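Local coordinates for DisA protein (Sorangium cellulosum, PDB 6CCA) that probably methylates the alpha-carbon of a polyketide intermediate twice on the disorazol assembly line, building a gem-dimethyl group with S-adenosylmethionine as the methyl donor, at residues A388-S393 and Q402-A407; E336-V341 and L370-W375. All coordinates share one frame; numbering follows the deposited sequence.

Following the chain from the N terminus, strand 330-337 ends where contact 2 begins. Contact 2 (336-341 with 370-375) closes a long excursion that includes helix 342-346, bringing the start of helix 372-381 back to the end of that strand. Contact 1 (388-393 with 402-407) opens only afterwards and closes a short hairpin, so the two loops are in series and neither encloses the other. They nevertheless meet in space, with centres about 10 Å apart. Strand 402-409 runs antiparallel beside 330-337, and Asn403 probably bonds through its backbone N to Glu336 O and through ND2 to Ser372 OG. Together they tie the last strands of the methyltransferase sheet to helix 372-381.

Contact 1: A388-S393 and Q402-A407; sequences APLQHS and QNVILA
Leu390 and Val404 form the apolar centre, lying side by side and pointing the same way, with Leu390 CD1 4.0 Å from Val404 CG1. Leu390 CD2 reaches more loosely toward Leu406 CD1. Helices 34-41 and 196-216 pack against this side of the sheet, where Leu390 meets Ile41 and Leu204. On the other face Pro389 CB sits 4.0 Å from Ile405 CG1, beneath helix 372-381.

The backbones pair as the antiparallel hairpin that ends the class I methyltransferase sheet. Ala388 and Leu406 are a hydrogen-bonded pair, Ala388 N to Leu406 O at 2.7 Å and Leu406 N to Ala388 O at 3.0 Å; Pro389 and Ile405 are the next, non-hydrogen-bonded pair. One further rung follows, Leu390 N to Val404 O at 2.9 Å, after which segment 388-393 leaves the strand and the Asn403 side chain takes over the pairing.

With CG anti to the backbone N (chi1 -151°), the amide reaches across and ND2 donates to Leu390 O over 2.8 Å, on a lone pair and close to the plane of the amide. Its OD1 accepts weakly from Val404 N and lies at the edge of the His392 ring, 3.3 Å from CE1, with ring and amide planes 82° apart. The imidazole's main polar partner is His200, bonded at NE2.

The amide thus takes the place of a backbone rung: ND2 donates hydrogen bonds to Leu390 O and Ser372 OG, which fixes which end of the amide is nitrogen and satisfies a buried carbonyl.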
ATOM      1  N   ALA A 388      -7.633  -5.117 -15.044  1.00 17.78           N
ATOM      2  CA  ALA A 388      -6.525  -4.425 -15.694  1.00 18.78           C
ATOM      3  C   ALA A 388      -5.505  -3.824 -14.746  1.00 16.89           C
ATOM      4  O   ALA A 388      -5.630  -2.660 -14.332  1.00 15.47           O
ATOM      5  CB  ALA A 388      -7.043  -3.382 -16.662  1.00 20.16           C
ATOM      6  N   PRO A 389      -4.467  -4.601 -14.397  1.00 18.15           N
ATOM      7  CA  PRO A 389      -3.308  -4.005 -13.816  1.00 16.77           C
ATOM      8  C   PRO A 389      -2.675  -3.209 -14.931  1.00 21.11           C
ATOM      9  O   PRO A 389      -2.498  -3.745 -16.075  1.00 19.86           O
ATOM     10  CB  PRO A 389      -2.451  -5.184 -13.405  1.00 18.99           C
ATOM     11  CG  PRO A 389      -3.303  -6.381 -13.514  1.00 18.60           C
ATOM     12  CD  PRO A 389      -4.346  -6.049 -14.547  1.00 17.50           C
ATOM     13  N   LEU A 390      -2.402  -1.953 -14.692  1.00 16.77           N
ATOM     14  CA  LEU A 390      -1.909  -1.098 -15.779  1.00 18.22           C
ATOM     15  C   LEU A 390      -0.476  -1.546 -16.170  1.00 19.36           C
ATOM     16  O   LEU A 390       0.203  -2.206 -15.386  1.00 19.55           O
ATOM     17  CB  LEU A 390      -2.013   0.349 -15.420  1.00 19.31           C
ATOM     18  CG  LEU A 390      -3.449   0.842 -15.275  1.00 20.61           C
ATOM     19  CD1 LEU A 390      -3.444   2.271 -14.834  1.00 23.11           C
ATOM     20  CD2 LEU A 390      -4.201   0.653 -16.604  1.00 23.57           C
ATOM     21  N   GLN A 391      -0.062  -1.252 -17.397  1.00 18.90           N
ATOM     22  CA  GLN A 391       1.223  -1.758 -17.905  1.00 19.07           C
ATOM     23  C   GLN A 391       2.272  -0.694 -17.699  1.00 16.81           C
ATOM     24  O   GLN A 391       2.040   0.470 -17.990  1.00 17.55           O
ATOM     25  CB  GLN A 391       1.089  -2.067 -19.435  1.00 22.78           C
ATOM     26  CG  GLN A 391       0.066  -3.104 -19.726  1.00 31.62           C
ATOM     27  CD  GLN A 391      -0.101  -3.295 -21.241  1.00 40.62           C
ATOM     28  OE1 GLN A 391      -1.108  -2.843 -21.864  1.00 48.53           O
ATOM     29  NE2 GLN A 391       0.908  -3.920 -21.855  1.00 43.27           N
ATOM     30  N   HIS A 392       3.439  -1.101 -17.217  1.00 18.14           N
ATOM     31  CA  HIS A 392       4.576  -0.224 -17.009  1.00 17.97           C
ATOM     32  C   HIS A 392       5.837  -0.878 -17.470  1.00 20.33           C
ATOM     33  O   HIS A 392       6.773  -1.126 -16.703  1.00 18.84           O
ATOM     34  CB  HIS A 392       4.695   0.188 -15.524  1.00 19.32           C
ATOM     35  CG  HIS A 392       3.609   1.113 -15.102  1.00 17.11           C
ATOM     36  ND1 HIS A 392       2.396   0.642 -14.673  1.00 18.54           N
ATOM     37  CD2 HIS A 392       3.521   2.452 -15.084  1.00 18.00           C
ATOM     38  CE1 HIS A 392       1.604   1.664 -14.411  1.00 18.57           C
ATOM     39  NE2 HIS A 392       2.265   2.772 -14.642  1.00 17.15           N
ATOM     40  N   SER A 393       5.871  -1.198 -18.767  1.00 21.89           N
ATOM     41  CA  SER A 393       7.066  -1.921 -19.298  1.00 24.03           C
ATOM     42  C   SER A 393       7.615  -1.314 -20.579  1.00 25.62           C
ATOM     43  O   SER A 393       6.880  -0.725 -21.387  1.00 24.83           O
ATOM     44  CB  SER A 393       6.775  -3.432 -19.463  1.00 30.52           C
ATOM     45  OG  SER A 393       5.652  -3.604 -20.263  1.00 40.26           O
ATOM     46  N   GLN A 402       4.959  -1.262  -7.636  1.00 13.83           N
ATOM     47  CA  GLN A 402       3.656  -0.653  -7.404  1.00 13.52           C
ATOM     48  C   GLN A 402       2.859  -0.643  -8.695  1.00 14.62           C
ATOM     49  O   GLN A 402       3.396  -0.603  -9.852  1.00 13.33           O
ATOM     50  CB  GLN A 402       3.847   0.792  -6.968  1.00 12.82           C
ATOM     51  CG  GLN A 402       2.646   1.558  -6.505  1.00 13.90           C
ATOM     52  CD  GLN A 402       2.976   2.874  -5.838  1.00 14.47           C
ATOM     53  OE1 GLN A 402       4.134   3.267  -5.697  1.00 17.22           O
ATOM     54  NE2 GLN A 402       1.942   3.601  -5.479  1.00 15.67           N
ATOM     55  N   ASN A 403       1.553  -0.696  -8.527  1.00 14.08           N
ATOM     56  CA  ASN A 403       0.645  -0.580  -9.680  1.00 14.22           C
ATOM     57  C   ASN A 403      -0.729  -0.041  -9.325  1.00 15.63           C
ATOM     58  O   ASN A 403      -1.134  -0.098  -8.120  1.00 14.51           O
ATOM     59  CB  ASN A 403       0.562  -1.919 -10.427  1.00 15.24           C
ATOM     60  CG  ASN A 403       0.261  -1.718 -11.926  1.00 16.24           C
ATOM     61  OD1 ASN A 403       0.184  -0.582 -12.419  1.00 15.57           O
ATOM     62  ND2 ASN A 403       0.085  -2.830 -12.639  1.00 17.45           N
ATOM     63  N   VAL A 404      -1.403   0.527 -10.315  1.00 13.83           N
ATOM     64  CA  VAL A 404      -2.847   0.755 -10.231  1.00 15.27           C
ATOM     65  C   VAL A 404      -3.563  -0.384 -11.000  1.00 16.51           C
ATOM     66  O   VAL A 404      -3.160  -0.779 -12.127  1.00 17.56           O
ATOM     67  CB  VAL A 404      -3.209   2.119 -10.722  1.00 14.56           C
ATOM     68  CG1 VAL A 404      -4.696   2.243 -11.021  1.00 15.70           C
ATOM     69  CG2 VAL A 404      -2.777   3.171  -9.710  1.00 16.20           C
ATOM     70  N   ILE A 405      -4.578  -0.929 -10.375  1.00 15.35           N
ATOM     71  CA  ILE A 405      -5.344  -2.087 -10.865  1.00 15.36           C
ATOM     72  C   ILE A 405      -6.803  -1.714 -10.921  1.00 15.66           C
ATOM     73  O   ILE A 405      -7.340  -1.232  -9.944  1.00 15.10           O
ATOM     74  CB  ILE A 405      -5.129  -3.355 -10.033  1.00 17.59           C
ATOM     75  CG1 ILE A 405      -3.611  -3.666  -9.898  1.00 19.33           C
ATOM     76  CG2 ILE A 405      -5.870  -4.538 -10.674  1.00 17.05           C
ATOM     77  CD1 ILE A 405      -3.144  -3.659  -8.508  1.00 26.03           C
ATOM     78  N   LEU A 406      -7.412  -1.858 -12.089  1.00 13.69           N
ATOM     79  CA  LEU A 406      -8.838  -1.566 -12.329  1.00 15.03           C
ATOM     80  C   LEU A 406      -9.599  -2.869 -12.540  1.00 16.86           C
ATOM     81  O   LEU A 406      -9.074  -3.802 -13.148  1.00 16.88           O
ATOM     82  CB  LEU A 406      -9.032  -0.676 -13.550  1.00 15.83           C
ATOM     83  CG  LEU A 406      -8.108   0.563 -13.623  1.00 18.17           C
ATOM     84  CD1 LEU A 406      -8.261   1.275 -14.942  1.00 20.22           C
ATOM     85  CD2 LEU A 406      -8.400   1.502 -12.528  1.00 19.70           C
ATOM     86  N   ALA A 407     -10.802  -2.957 -12.004  1.00 15.06           N
ATOM     87  CA  ALA A 407     -11.594  -4.172 -12.144  1.00 16.10           C
ATOM     88  C   ALA A 407     -13.097  -3.807 -12.166  1.00 18.46           C
ATOM     89  O   ALA A 407     -13.513  -2.866 -11.479  1.00 17.52           O
ATOM     90  CB  ALA A 407     -11.329  -5.047 -10.977  1.00 16.88           C
TER

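Contact 2: E336-V341 and L370-W375; sequences EMTRVV and LSSPMW
At the C-terminal end of strand 330-337, an inner strand of the Rossmann-like methyltransferase sheet, Thr338 meets Leu370 and Ser371 at the start of helix 372-381. The backbones meet through a reciprocal pair of CA-H...O contacts: Thr338 CA lies 3.4 Å from Leu370 O, and Ser371 CA is equally far from Thr338 O. The CA atoms of Thr338 and Ser371 are the nearest across the contact.

Glu336 and Trp375 carry the side-chain packing. With Glu336 CG anti to the carbonyl carbon (chi1 -81°), this methylene lies 3.6 Å from Trp375 CZ2, approaching obliquely; the bend at chi2 then turns the carboxylate so that OE1 meets water 1, its plane 51° from that of the indole. Leu370 CB, from the same segment as the tryptophan, lies over one indole face toward its rim, and Thr338 CG2 lies at the ring edge. Placing OG1 between the backbone N and carbonyl carbon turns this methyl toward the indole and the hydroxyl toward Ser400 O, to which it is hydrogen-bonded.

Polar atoms are linked by two waters. Water 1, in the indole plane, accepts from Trp375 NE1 at 3.0 Å and from Leu370 N, and it also bonds Glu336 OE1 at 2.7 Å and Met337 O. It therefore joins four groups from both segments. Glu336 OE2, the other carboxylate oxygen, is hydrogen-bonded to His310 ND1. Water 2 donates to Thr338 OG1 at 2.9 Å and bonds Ser372 OG, whose main partner is Asn403 ND2.

The helix itself starts with a capping box. Ser371 is the N-cap, and its N bonds weakly back to Met374 SD, while Ser371 OG accepts from Met374 N over 3.2 Å, with 164° at the hydrogen.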
ATOM      1  N   GLU A 336      -1.763  -0.140  -5.170  1.00 13.00           N
ATOM      2  CA  GLU A 336      -1.169  -1.125  -4.298  1.00 14.88           C
ATOM      3  C   GLU A 336       0.338  -1.319  -4.538  1.00 14.16           C
ATOM      4  O   GLU A 336       0.840  -1.212  -5.644  1.00 13.08           O
ATOM      5  CB  GLU A 336      -1.838  -2.529  -4.474  1.00 14.31           C
ATOM      6  CG  GLU A 336      -3.155  -2.697  -3.706  1.00 15.25           C
ATOM      7  CD  GLU A 336      -2.914  -2.857  -2.197  1.00 16.90           C
ATOM      8  OE1 GLU A 336      -1.906  -3.432  -1.761  1.00 18.28           O
ATOM      9  OE2 GLU A 336      -3.744  -2.399  -1.416  1.00 20.29           O
ATOM     10  N   MET A 337       1.044  -1.675  -3.472  1.00 16.14           N
ATOM     11  CA  MET A 337       2.442  -2.043  -3.591  1.00 15.51           C
ATOM     12  C   MET A 337       2.424  -3.537  -3.973  1.00 14.86           C
ATOM     13  O   MET A 337       1.700  -4.323  -3.335  1.00 16.89           O
ATOM     14  CB  MET A 337       3.213  -1.779  -2.266  1.00 15.64           C
ATOM     15  CG  MET A 337       3.064  -0.325  -1.818  1.00 17.69           C
ATOM     16  SD  MET A 337       3.918   0.826  -2.960  1.00 22.80           S
ATOM     17  CE  MET A 337       3.353   2.352  -2.178  1.00 23.98           C
ATOM     18  N   THR A 338       3.156  -3.875  -5.037  1.00 15.91           N
ATOM     19  CA  THR A 338       3.096  -5.179  -5.675  1.00 15.20           C
ATOM     20  C   THR A 338       4.389  -6.026  -5.633  1.00 16.72           C
ATOM     21  O   THR A 338       4.506  -7.006  -6.390  1.00 18.68           O
ATOM     22  CB  THR A 338       2.627  -4.986  -7.124  1.00 16.01           C
ATOM     23  OG1 THR A 338       3.376  -3.949  -7.772  1.00 15.36           O
ATOM     24  CG2 THR A 338       1.164  -4.548  -7.142  1.00 17.54           C
ATOM     25  N   ARG A 339       5.323  -5.656  -4.764  1.00 17.19           N
ATOM     26  CA  ARG A 339       6.551  -6.383  -4.504  1.00 17.54           C
ATOM     27  C   ARG A 339       6.848  -6.163  -3.030  1.00 17.29           C
ATOM     28  O   ARG A 339       6.587  -5.075  -2.491  1.00 16.98           O
ATOM     29  CB  ARG A 339       7.642  -5.863  -5.442  1.00 23.44           C
ATOM     30  CG  ARG A 339       8.993  -6.541  -5.260  1.00 34.33           C
ATOM     31  CD  ARG A 339      10.136  -5.991  -6.168  1.00 43.78           C
ATOM     32  NE  ARG A 339       9.925  -6.440  -7.526  1.00 49.34           N
ATOM     33  CZ  ARG A 339      10.055  -7.709  -7.923  1.00 59.10           C
ATOM     34  NH1 ARG A 339      10.459  -8.653  -7.086  1.00 56.85           N
ATOM     35  NH2 ARG A 339       9.803  -8.036  -9.182  1.00 62.77           N
ATOM     36  N   VAL A 340       7.309  -7.225  -2.327  1.00 17.73           N
ATOM     37  CA  VAL A 340       7.580  -7.143  -0.921  1.00 18.83           C
ATOM     38  C   VAL A 340       8.982  -6.496  -0.767  1.00 21.19           C
ATOM     39  O   VAL A 340       9.929  -7.137  -0.338  1.00 22.57           O
ATOM     40  CB  VAL A 340       7.629  -8.507  -0.232  1.00 20.43           C
ATOM     41  CG1 VAL A 340       7.643  -8.277   1.258  1.00 20.23           C
ATOM     42  CG2 VAL A 340       6.372  -9.337  -0.502  1.00 20.48           C
ATOM     43  N   VAL A 341       9.129  -5.262  -1.160  1.00 19.84           N
ATOM     44  CA  VAL A 341      10.431  -4.557  -0.998  1.00 20.44           C
ATOM     45  C   VAL A 341      10.871  -4.416   0.476  1.00 17.79           C
ATOM     46  O   VAL A 341      10.044  -4.265   1.410  1.00 16.78           O
ATOM     47  CB  VAL A 341      10.403  -3.186  -1.734  1.00 19.87           C
ATOM     48  CG1 VAL A 341      10.174  -3.430  -3.217  1.00 24.34           C
ATOM     49  CG2 VAL A 341       9.327  -2.256  -1.187  1.00 20.42           C
ATOM     50  N   LEU A 370      -0.006  -8.409  -2.761  1.00 16.31           N
ATOM     51  CA  LEU A 370      -0.105  -9.217  -3.931  1.00 16.64           C
ATOM     52  C   LEU A 370       0.577  -8.598  -5.091  1.00 16.96           C
ATOM     53  O   LEU A 370       0.570  -7.371  -5.248  1.00 16.37           O
ATOM     54  CB  LEU A 370      -1.582  -9.497  -4.317  1.00 18.29           C
ATOM     55  CG  LEU A 370      -2.351 -10.561  -3.521  1.00 17.45           C
ATOM     56  CD1 LEU A 370      -2.675 -10.170  -2.126  1.00 17.60           C
ATOM     57  CD2 LEU A 370      -3.676 -10.755  -4.251  1.00 20.69           C
ATOM     58  N   SER A 371       1.193  -9.404  -5.956  1.00 18.36           N
ATOM     59  CA  SER A 371       1.742  -8.882  -7.178  1.00 17.32           C
ATOM     60  C   SER A 371       0.613  -8.544  -8.195  1.00 17.37           C
ATOM     61  O   SER A 371      -0.494  -8.916  -7.970  1.00 18.13           O
ATOM     62  CB  SER A 371       2.636  -9.916  -7.891  1.00 19.56           C
ATOM     63  OG  SER A 371       1.864 -11.014  -8.325  1.00 18.84           O
ATOM     64  N   SER A 372       0.926  -7.884  -9.312  1.00 17.92           N
ATOM     65  CA  SER A 372      -0.131  -7.567 -10.262  1.00 20.28           C
ATOM     66  C   SER A 372      -0.788  -8.854 -10.788  1.00 21.21           C
ATOM     67  O   SER A 372      -2.031  -8.893 -10.876  1.00 17.50           O
ATOM     68  CB  SER A 372       0.279  -6.653 -11.441  1.00 20.85           C
ATOM     69  OG  SER A 372       0.401  -5.305 -10.961  1.00 18.87           O
ATOM     70  N   PRO A 373       0.031  -9.855 -11.198  1.00 20.76           N
ATOM     71  CA  PRO A 373      -0.617 -11.103 -11.693  1.00 22.40           C
ATOM     72  C   PRO A 373      -1.463 -11.763 -10.637  1.00 20.01           C
ATOM     73  O   PRO A 373      -2.588 -12.197 -10.931  1.00 22.42           O
ATOM     74  CB  PRO A 373       0.568 -11.998 -12.165  1.00 23.98           C
ATOM     75  CG  PRO A 373       1.702 -11.031 -12.463  1.00 25.32           C
ATOM     76  CD  PRO A 373       1.490  -9.809 -11.508  1.00 22.59           C
ATOM     77  N   MET A 374      -1.019 -11.761  -9.399  1.00 21.14           N
ATOM     78  CA  MET A 374      -1.834 -12.295  -8.302  1.00 21.11           C
ATOM     79  C   MET A 374      -3.156 -11.531  -8.064  1.00 22.39           C
ATOM     80  O   MET A 374      -4.203 -12.141  -7.871  1.00 20.89           O
ATOM     81  CB  MET A 374      -1.064 -12.376  -6.983  1.00 22.93           C
ATOM     82  CG  MET A 374       0.108 -13.396  -6.982  1.00 22.81           C
ATOM     83  SD  MET A 374       1.290 -13.038  -5.640  1.00 21.46           S
ATOM     84  CE  MET A 374       0.456 -13.655  -4.241  1.00 19.64           C
ATOM     85  N   TRP A 375      -3.114 -10.215  -8.122  1.00 17.63           N
ATOM     86  CA  TRP A 375      -4.351  -9.422  -8.008  1.00 18.32           C
ATOM     87  C   TRP A 375      -5.299  -9.705  -9.184  1.00 17.05           C
ATOM     88  O   TRP A 375      -6.511  -9.867  -8.968  1.00 19.48           O
ATOM     89  CB  TRP A 375      -4.028  -7.922  -8.037  1.00 16.99           C
ATOM     90  CG  TRP A 375      -3.722  -7.312  -6.701  1.00 15.95           C
ATOM     91  CD1 TRP A 375      -2.518  -6.786  -6.356  1.00 18.22           C
ATOM     92  CD2 TRP A 375      -4.597  -7.076  -5.562  1.00 17.26           C
ATOM     93  NE1 TRP A 375      -2.582  -6.235  -5.099  1.00 16.84           N
ATOM     94  CE2 TRP A 375      -3.814  -6.458  -4.568  1.00 15.99           C
ATOM     95  CE3 TRP A 375      -5.938  -7.375  -5.267  1.00 18.08           C
ATOM     96  CZ2 TRP A 375      -4.307  -6.094  -3.354  1.00 17.13           C
ATOM     97  CZ3 TRP A 375      -6.417  -7.064  -4.018  1.00 18.70           C
ATOM     98  CH2 TRP A 375      -5.591  -6.402  -3.080  1.00 19.52           C
TER
HETATM   99  O   HOH W   1      -0.676  -5.539  -2.911  1.00 14.17           O
HETATM  100  O   HOH W   2       3.025  -4.537 -10.570  1.00 22.89           O